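Local coordinates for uncharacterized protein SPO1766 (Silicibacter pomeroyi, PDB 3DNX) that is of unknown function but belongs to the MmcB-like family of the PDDEXK nuclease-like clan, and so may take part in DNA repair, at residues L8-P12 with G13-A17; S61-A64 with D65-D69; K71-G74 with Y75-W78. All coordinates share one frame; numbering follows the deposited sequence.

In chain order, contact 1 begins helix 12-26, contact 2 is built on the short helix 63-68 after strand 54-59, and contact 3 is the turn region leading on to strand 81-86. The centres of contacts 1 and 2 lie about 15 Å apart, and the two touch where Pro-12 CB packs on Ser-61 CB at 3.4 Å. The centres of contacts 2 and 3 are about 16 Å apart, and a hydrogen bond between Tyr-75 and Asp-69 joins them. Those of contacts 1 and 3 are about 23 Å apart, on opposite sides of the chain's centre. Contact 2 thus bridges the first helix and the crossover into the mixed six-stranded sheet, beside a bound sodium ion.

Contact 1. Residues L8-P12 with G13-A17; sequences LDLQP and GQRLA
Gln-14 turns its side-chain amide back along the chain to meet Gln-11, the residue at the N-cap of helix 12-26. With CG beside the backbone N (chi1 -71°) and the chain extended beyond it, the amide comes back to the Gln-11 backbone N, whose hydrogen bond Gln-14 OE1 accepts at 3.0 Å. The bond is nearly straight, 168° at the hydrogen, and falls in the carbonyl plane on a lone pair of OE1. This is one half of a capping box, the half in which a side chain one turn into the helix caps the N-cap amide. The close packing continues through the backbone: Gln-11 O accepts from Arg-15 N at 3.0 Å and Pro-12 O from Leu-16 N at 3.2 Å. Leu-10 fills in beside this turn, its CB lying against Arg-15 CG at 3.9 Å and Gln-14 CB at 4.0 Å.

The outer side is looser. Arg-15 stretches out past Leu-10, and its NH1 comes no nearer than 4.0 Å to Leu-8 O, while the exposed Gln-11 side chain was modelled in two conformers. With an alanine in place of Gln-14, the backbone N-H of Gln-11 would probably lose its acceptor and the incoming loop be freer to swing from the helix. The chemistry implies a helix start fixed by neutral amides and peptide groups, with no ion pair between the two segments.

Contact 2. Residues S61-A64 with D65-D69; sequences SSRA and DFQAD. With NA (sodium ion), chain C.
Ser-61 and Asp-65 meet through a hydrogen bond: Ser-61 N donates to Asp-65 OD2 at 3.1 Å, reaching the oxygen on its anti side and 21° out of the carboxylate plane. The same OD2 binds the sodium ion at 2.4 Å, so it is gripped twice. CG of Asp-65 is swung away from its own backbone N (chi1 -155°), which carries the carboxylate past the start of the helix to the metal. Three waters and Cys-59 O complete the sodium's ligands, and one of these waters also donates to Asp-65 OD1, tying both carboxylate oxygens to the site.

The helix is 63-68, inside the beta-alpha-beta unit of strands 54-59 and 81-86. The Glu-Cys-Lys run at Glu-58, Cys-59 and Lys-60, just ahead of it, is consistent with the E-x-K motif of the PDDEXK fold, though an active role is not established here.

Backbone bonds wind the turn itself. Arg-63 O accepts from Gln-67 N at 2.9 Å, Ala-64 O from Ala-68 N at 3.0 Å, and Ser-62 O, at the N-cap position, from Phe-66 N at 3.2 Å.

Among the side chains the touching is van der Waals. Gln-67 lays its amide NE2 3.7 Å from Arg-63 CB, with amide and guanidinium planes 76° apart. Phe-66 leads away to meet Trp-84 edge-to-face.

Contact 3. Residues K71-G74 with Y75-W78; sequences KWQG and YLEW
Tyr-75, Gly-74 and Trp-72 have the most surface buried in this turn, and Tyr-75 lies at its centre. Its N donates to Trp-72 O at 2.9 Å, the donor standing well above the carbonyl plane. CG lies beside the backbone N (chi1 -60°), which brings the CD1 side of the ring back alongside Trp-72: CD1 of Tyr-75 sits 3.3 Å from Trp-72 O and 4.0 Å from Trp-72 CB. The phenol oxygen points on to Asp-69, its hydrogen-bond partner.

Trp-72 offers the turn its CB and, through CZ3, its indole, which meets Leu-76 CD1 at 4.3 Å. Beyond the turn, the indole packs edge-to-face on Trp-84.

Gly-74 has its carbonyl oxygen at the edge of the Trp-78 ring, 3.3 Å from CD1. NE1 of that indole is buried without a hydrogen-bond partner, while its ring makes a cation-pi contact with Arg-124.

A second bond, Leu-76 N to Gln-73 O at 3.2 Å, repeats the three-residue spacing. Such successive bonds are the mark of 3-10-like turns, here within the crossover of a beta-alpha-beta unit, between helix 63-68 and strand 81-86.

Contact 1. Residues L8-P12 with G13-A17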
loop_
_atom_site.group_PDB
_atom_site.type_symbol
_atom_site.label_atom_id
_atom_site.label_comp_id
_atom_site.label_asym_id
_atom_site.label_seq_id
_atom_site.Cartn_x
_atom_site.Cartn_y
_atom_site.Cartn_z
ATOM N N LEU A 8 -4.178 -11.230 22.766
ATOM C CA LEU A 8 -4.122 -11.449 21.288
ATOM C C LEU A 8 -4.768 -12.776 20.914
ATOM O O LEU A 8 -4.368 -13.824 21.425
ATOM C CB LEU A 8 -2.674 -11.457 20.780
ATOM C CG LEU A 8 -1.769 -10.240 21.009
ATOM C CD1 LEU A 8 -0.511 -10.359 20.125
ATOM C CD2 LEU A 8 -2.510 -8.919 20.749
ATOM N N ASP A 9 -5.774 -12.730 20.042
ATOM C CA ASP A 9 -6.219 -13.931 19.325
ATOM C C ASP A 9 -5.647 -13.851 17.909
ATOM O O ASP A 9 -6.349 -13.572 16.932
ATOM C CB ASP A 9 -7.749 -14.182 19.364
ATOM C CG ASP A 9 -8.581 -12.909 19.418
ATOM O OD1 ASP A 9 -9.665 -12.883 18.797
ATOM O OD2 ASP A 9 -8.176 -11.949 20.104
ATOM N N LEU A 10 -4.334 -14.048 17.843
ATOM C CA LEU A 10 -3.629 -14.289 16.598
ATOM C C LEU A 10 -3.187 -15.747 16.598
ATOM O O LEU A 10 -2.785 -16.280 17.636
ATOM C CB LEU A 10 -2.374 -13.414 16.490
ATOM C CG LEU A 10 -2.492 -11.891 16.416
ATOM C CD1 LEU A 10 -1.094 -11.281 16.357
ATOM C CD2 LEU A 10 -3.336 -11.425 15.233
ATOM N N GLN A 11 -3.246 -16.384 15.432
ATOM C CA GLN A 11 -2.718 -17.741 15.260
ATOM C C GLN A 11 -1.194 -17.680 15.304
ATOM O O GLN A 11 -0.614 -16.609 15.135
ATOM C CB GLN A 11 -3.184 -18.336 13.924
ATOM C CG GLN A 11 -4.591 -18.936 13.949
ATOM C CD GLN A 11 -5.188 -19.064 12.560
ATOM O OE1 GLN A 11 -4.654 -18.519 11.593
ATOM N NE2 GLN A 11 -6.295 -19.791 12.452
ATOM N N PRO A 12 -0.530 -18.827 15.537
ATOM C CA PRO A 12 0.953 -18.796 15.631
ATOM C C PRO A 12 1.697 -18.121 14.452
ATOM O O PRO A 12 2.624 -17.320 14.662
ATOM C CB PRO A 12 1.315 -20.282 15.759
ATOM C CG PRO A 12 0.121 -20.905 16.404
ATOM C CD PRO A 12 -1.060 -20.187 15.794
ATOM N N GLY A 13 1.301 -18.420 13.218
ATOM C CA GLY A 13 1.966 -17.765 12.070
ATOM C C GLY A 13 1.729 -16.265 12.039
ATOM O O GLY A 13 2.605 -15.457 11.641
ATOM N N GLN A 14 0.532 -15.858 12.462
ATOM C CA GLN A 14 0.218 -14.452 12.479
ATOM C C GLN A 14 1.050 -13.726 13.513
ATOM O O GLN A 14 1.328 -12.547 13.350
ATOM C CB GLN A 14 -1.275 -14.216 12.740
ATOM C CG GLN A 14 -2.184 -14.598 11.572
ATOM C CD GLN A 14 -3.639 -14.438 11.900
ATOM O OE1 GLN A 14 -4.115 -14.926 12.924
ATOM N NE2 GLN A 14 -4.375 -13.764 11.014
ATOM N N ARG A 15 1.359 -14.411 14.603
ATOM C CA ARG A 15 2.186 -13.856 15.666
ATOM C C ARG A 15 3.571 -13.535 15.148
ATOM O O ARG A 15 4.057 -12.426 15.317
ATOM C CB ARG A 15 2.243 -14.850 16.835
ATOM C CG ARG A 15 1.002 -14.832 17.748
ATOM C CD ARG A 15 1.173 -15.794 18.908
ATOM N NE ARG A 15 0.220 -15.556 19.992
ATOM C CZ ARG A 15 0.451 -14.845 21.105
ATOM N NH1 ARG A 15 -0.513 -14.735 22.014
ATOM N NH2 ARG A 15 1.621 -14.246 21.340
ATOM N N LEU A 16 4.209 -14.522 14.523
ATOM C CA LEU A 16 5.528 -14.319 13.934
ATOM C C LEU A 16 5.475 -13.165 12.932
ATOM O O LEU A 16 6.342 -12.307 12.962
ATOM C CB LEU A 16 6.055 -15.596 13.250
ATOM C CG LEU A 16 6.273 -16.840 14.120
ATOM C CD1 LEU A 16 6.539 -18.091 13.251
ATOM C CD2 LEU A 16 7.424 -16.590 15.059
ATOM N N ALA A 17 4.431 -13.122 12.092
ATOM C CA ALA A 17 4.356 -12.103 11.078
ATOM C C ALA A 17 4.244 -10.687 11.705
ATOM O O ALA A 17 4.681 -9.699 11.111
ATOM C CB ALA A 17 3.191 -12.349 10.135
#

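Contact 2. Residues S61-A64 with D65-D69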
loop_
_atom_site.group_PDB
_atom_site.type_symbol
_atom_site.label_atom_id
_atom_site.label_comp_id
_atom_site.label_asym_id
_atom_site.label_seq_id
_atom_site.Cartn_x
_atom_site.Cartn_y
_atom_site.Cartn_z
ATOM N N SER A 61 5.636 -21.791 12.190
ATOM C CA SER A 61 5.320 -21.767 13.597
ATOM C C SER A 61 5.623 -23.114 14.268
ATOM O O SER A 61 5.599 -23.202 15.508
ATOM C CB SER A 61 3.858 -21.390 13.742
ATOM O OG SER A 61 3.038 -22.320 13.015
ATOM N N SER A 62 5.940 -24.123 13.432
ATOM C CA SER A 62 6.190 -25.509 13.857
ATOM C C SER A 62 7.055 -26.210 12.810
ATOM O O SER A 62 7.066 -25.816 11.659
ATOM C CB SER A 62 4.858 -26.290 13.951
ATOM O OG SER A 62 4.507 -26.616 15.281
ATOM N N ARG A 63 7.729 -27.284 13.198
ATOM C CA ARG A 63 8.351 -28.204 12.226
ATOM C C ARG A 63 7.395 -28.720 11.144
ATOM O O ARG A 63 7.776 -28.836 9.973
ATOM C CB ARG A 63 8.924 -29.407 12.946
ATOM C CG ARG A 63 10.228 -29.119 13.595
ATOM C CD ARG A 63 10.870 -30.386 14.026
ATOM N NE ARG A 63 11.363 -31.160 12.884
ATOM C CZ ARG A 63 12.200 -32.183 12.988
ATOM N NH1 ARG A 63 12.644 -32.565 14.176
ATOM N NH2 ARG A 63 12.593 -32.836 11.900
ATOM N N ALA A 64 6.157 -29.029 11.525
ATOM C CA ALA A 64 5.133 -29.479 10.539
ATOM C C ALA A 64 4.826 -28.368 9.531
ATOM O O ALA A 64 4.662 -28.637 8.333
ATOM C CB ALA A 64 3.873 -29.916 11.229
ATOM N N ASP A 65 4.775 -27.121 10.005
ATOM C CA ASP A 65 4.544 -26.000 9.138
ATOM C C ASP A 65 5.640 -25.941 8.069
ATOM O O ASP A 65 5.377 -25.604 6.901
ATOM C CB ASP A 65 4.532 -24.701 9.953
ATOM C CG ASP A 65 3.748 -23.606 9.293
ATOM O OD1 ASP A 65 2.790 -23.900 8.536
ATOM O OD2 ASP A 65 4.069 -22.430 9.550
ATOM N N PHE A 66 6.873 -26.252 8.479
ATOM C CA PHE A 66 8.044 -26.184 7.592
ATOM C C PHE A 66 7.984 -27.362 6.615
ATOM O O PHE A 66 8.235 -27.212 5.420
ATOM C CB PHE A 66 9.356 -26.168 8.430
ATOM C CG PHE A 66 10.581 -26.492 7.654
ATOM C CD1 PHE A 66 10.999 -25.674 6.641
ATOM C CD2 PHE A 66 11.326 -27.619 7.954
ATOM C CE1 PHE A 66 12.139 -26.004 5.889
ATOM C CE2 PHE A 66 12.474 -27.921 7.238
ATOM C CZ PHE A 66 12.874 -27.100 6.203
ATOM N N GLN A 67 7.625 -28.523 7.133
ATOM C CA GLN A 67 7.480 -29.716 6.318
ATOM C C GLN A 67 6.488 -29.525 5.148
ATOM O O GLN A 67 6.729 -29.999 4.034
ATOM C CB GLN A 67 7.116 -30.905 7.226
ATOM C CG GLN A 67 8.266 -31.251 8.220
ATOM C CD GLN A 67 7.811 -32.009 9.492
ATOM O OE1 GLN A 67 6.678 -32.493 9.575
ATOM N NE2 GLN A 67 8.725 -32.147 10.461
ATOM N N ALA A 68 5.406 -28.802 5.401
ATOM C CA ALA A 68 4.409 -28.452 4.381
ATOM C C ALA A 68 4.873 -27.422 3.311
ATOM O O ALA A 68 4.276 -27.342 2.247
ATOM C CB ALA A 68 3.137 -27.944 5.071
ATOM N N ASP A 69 5.913 -26.636 3.582
ATOM C CA ASP A 69 6.435 -25.650 2.600
ATOM C C ASP A 69 7.600 -26.268 1.752
ATOM O O ASP A 69 8.610 -25.590 1.474
ATOM C CB ASP A 69 6.934 -24.407 3.357
ATOM C CG ASP A 69 6.483 -23.054 2.734
ATOM O OD1 ASP A 69 5.671 -22.990 1.777
ATOM O OD2 ASP A 69 6.944 -22.014 3.269
HETATM NA NA NA C . 3.011 -20.494 8.568
HETATM O O HOH W 1 1.341 -21.970 7.904
HETATM O O HOH W 2 2.039 -18.485 8.645
HETATM O O HOH W 3 3.803 -20.515 6.373
#

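Contact 3. Residues K71-G74 with Y75-W78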
loop_
_atom_site.group_PDB
_atom_site.type_symbol
_atom_site.label_atom_id
_atom_site.label_comp_id
_atom_site.label_asym_id
_atom_site.label_seq_id
_atom_site.Cartn_x
_atom_site.Cartn_y
_atom_site.Cartn_z
ATOM N N LYS A 71 7.907 -26.946 -1.438
ATOM C CA LYS A 71 8.176 -26.257 -2.711
ATOM C C LYS A 71 8.683 -24.803 -2.517
ATOM O O LYS A 71 8.546 -23.993 -3.431
ATOM C CB LYS A 71 6.915 -26.248 -3.610
ATOM C CG LYS A 71 6.210 -27.602 -3.786
ATOM C CD LYS A 71 7.089 -28.663 -4.485
ATOM C CE LYS A 71 6.317 -29.963 -4.712
ATOM N NZ LYS A 71 6.731 -30.735 -5.933
ATOM N N TRP A 72 9.295 -24.511 -1.359
ATOM C CA TRP A 72 9.746 -23.158 -1.000
ATOM C C TRP A 72 10.728 -22.578 -2.013
ATOM O O TRP A 72 10.818 -21.363 -2.154
ATOM C CB TRP A 72 10.400 -23.122 0.416
ATOM C CG TRP A 72 11.682 -23.886 0.492
ATOM C CD1 TRP A 72 11.835 -25.221 0.757
ATOM C CD2 TRP A 72 13.003 -23.372 0.260
ATOM N NE1 TRP A 72 13.169 -25.574 0.678
ATOM C CE2 TRP A 72 13.907 -24.460 0.376
ATOM C CE3 TRP A 72 13.502 -22.115 -0.076
ATOM C CZ2 TRP A 72 15.288 -24.319 0.182
ATOM C CZ3 TRP A 72 14.880 -21.968 -0.259
ATOM C CH2 TRP A 72 15.757 -23.061 -0.118
ATOM N N GLN A 73 11.508 -23.427 -2.670
ATOM C CA GLN A 73 12.417 -22.909 -3.693
ATOM C C GLN A 73 11.662 -22.140 -4.803
ATOM O O GLN A 73 12.250 -21.277 -5.437
ATOM C CB GLN A 73 13.311 -23.987 -4.258
ATOM C CG GLN A 73 14.552 -24.160 -3.391
ATOM C CD GLN A 73 15.145 -25.521 -3.494
ATOM O OE1 GLN A 73 16.259 -25.690 -3.986
ATOM N NE2 GLN A 73 14.402 -26.526 -3.030
ATOM N N GLY A 74 10.366 -22.424 -4.973
ATOM C CA GLY A 74 9.510 -21.687 -5.908
ATOM C C GLY A 74 9.252 -20.242 -5.553
ATOM O O GLY A 74 8.854 -19.446 -6.428
ATOM N N TYR A 75 9.458 -19.884 -4.285
ATOM C CA TYR A 75 9.366 -18.493 -3.885
ATOM C C TYR A 75 10.552 -17.645 -4.346
ATOM O O TYR A 75 10.442 -16.431 -4.432
ATOM C CB TYR A 75 9.255 -18.334 -2.377
ATOM C CG TYR A 75 8.076 -18.983 -1.710
ATOM C CD1 TYR A 75 8.272 -19.922 -0.700
ATOM C CD2 TYR A 75 6.766 -18.635 -2.039
ATOM C CE1 TYR A 75 7.207 -20.509 -0.038
ATOM C CE2 TYR A 75 5.671 -19.235 -1.375
ATOM C CZ TYR A 75 5.906 -20.172 -0.385
ATOM O OH TYR A 75 4.877 -20.786 0.294
ATOM N N LEU A 76 11.681 -18.277 -4.628
ATOM C CA LEU A 76 12.916 -17.546 -4.926
ATOM C C LEU A 76 12.839 -16.560 -6.103
ATOM O O LEU A 76 13.396 -15.450 -6.044
ATOM C CB LEU A 76 14.059 -18.559 -5.124
ATOM C CG LEU A 76 14.418 -19.367 -3.854
ATOM C CD1 LEU A 76 15.715 -20.175 -4.031
ATOM C CD2 LEU A 76 14.516 -18.439 -2.634
ATOM N N GLU A 77 12.167 -16.977 -7.173
ATOM C CA GLU A 77 12.026 -16.168 -8.358
ATOM C C GLU A 77 11.116 -14.956 -8.165
ATOM O O GLU A 77 10.975 -14.140 -9.071
ATOM C CB GLU A 77 11.521 -17.025 -9.536
ATOM C CG GLU A 77 10.113 -17.644 -9.394
ATOM C CD GLU A 77 9.579 -18.114 -10.738
ATOM O OE1 GLU A 77 9.984 -17.518 -11.767
ATOM O OE2 GLU A 77 8.762 -19.065 -10.777
ATOM N N TRP A 78 10.492 -14.839 -6.999
ATOM C CA TRP A 78 9.566 -13.743 -6.731
ATOM C C TRP A 78 10.100 -12.740 -5.721
ATOM O O TRP A 78 9.320 -11.939 -5.214
ATOM C CB TRP A 78 8.231 -14.305 -6.244
ATOM C CG TRP A 78 7.606 -15.177 -7.256
ATOM C CD1 TRP A 78 7.492 -16.531 -7.208
ATOM C CD2 TRP A 78 7.041 -14.765 -8.513
ATOM N NE1 TRP A 78 6.877 -16.994 -8.356
ATOM C CE2 TRP A 78 6.592 -15.932 -9.170
ATOM C CE3 TRP A 78 6.875 -13.523 -9.146
ATOM C CZ2 TRP A 78 5.977 -15.894 -10.408
ATOM C CZ3 TRP A 78 6.262 -13.482 -10.365
ATOM C CH2 TRP A 78 5.824 -14.665 -10.999
#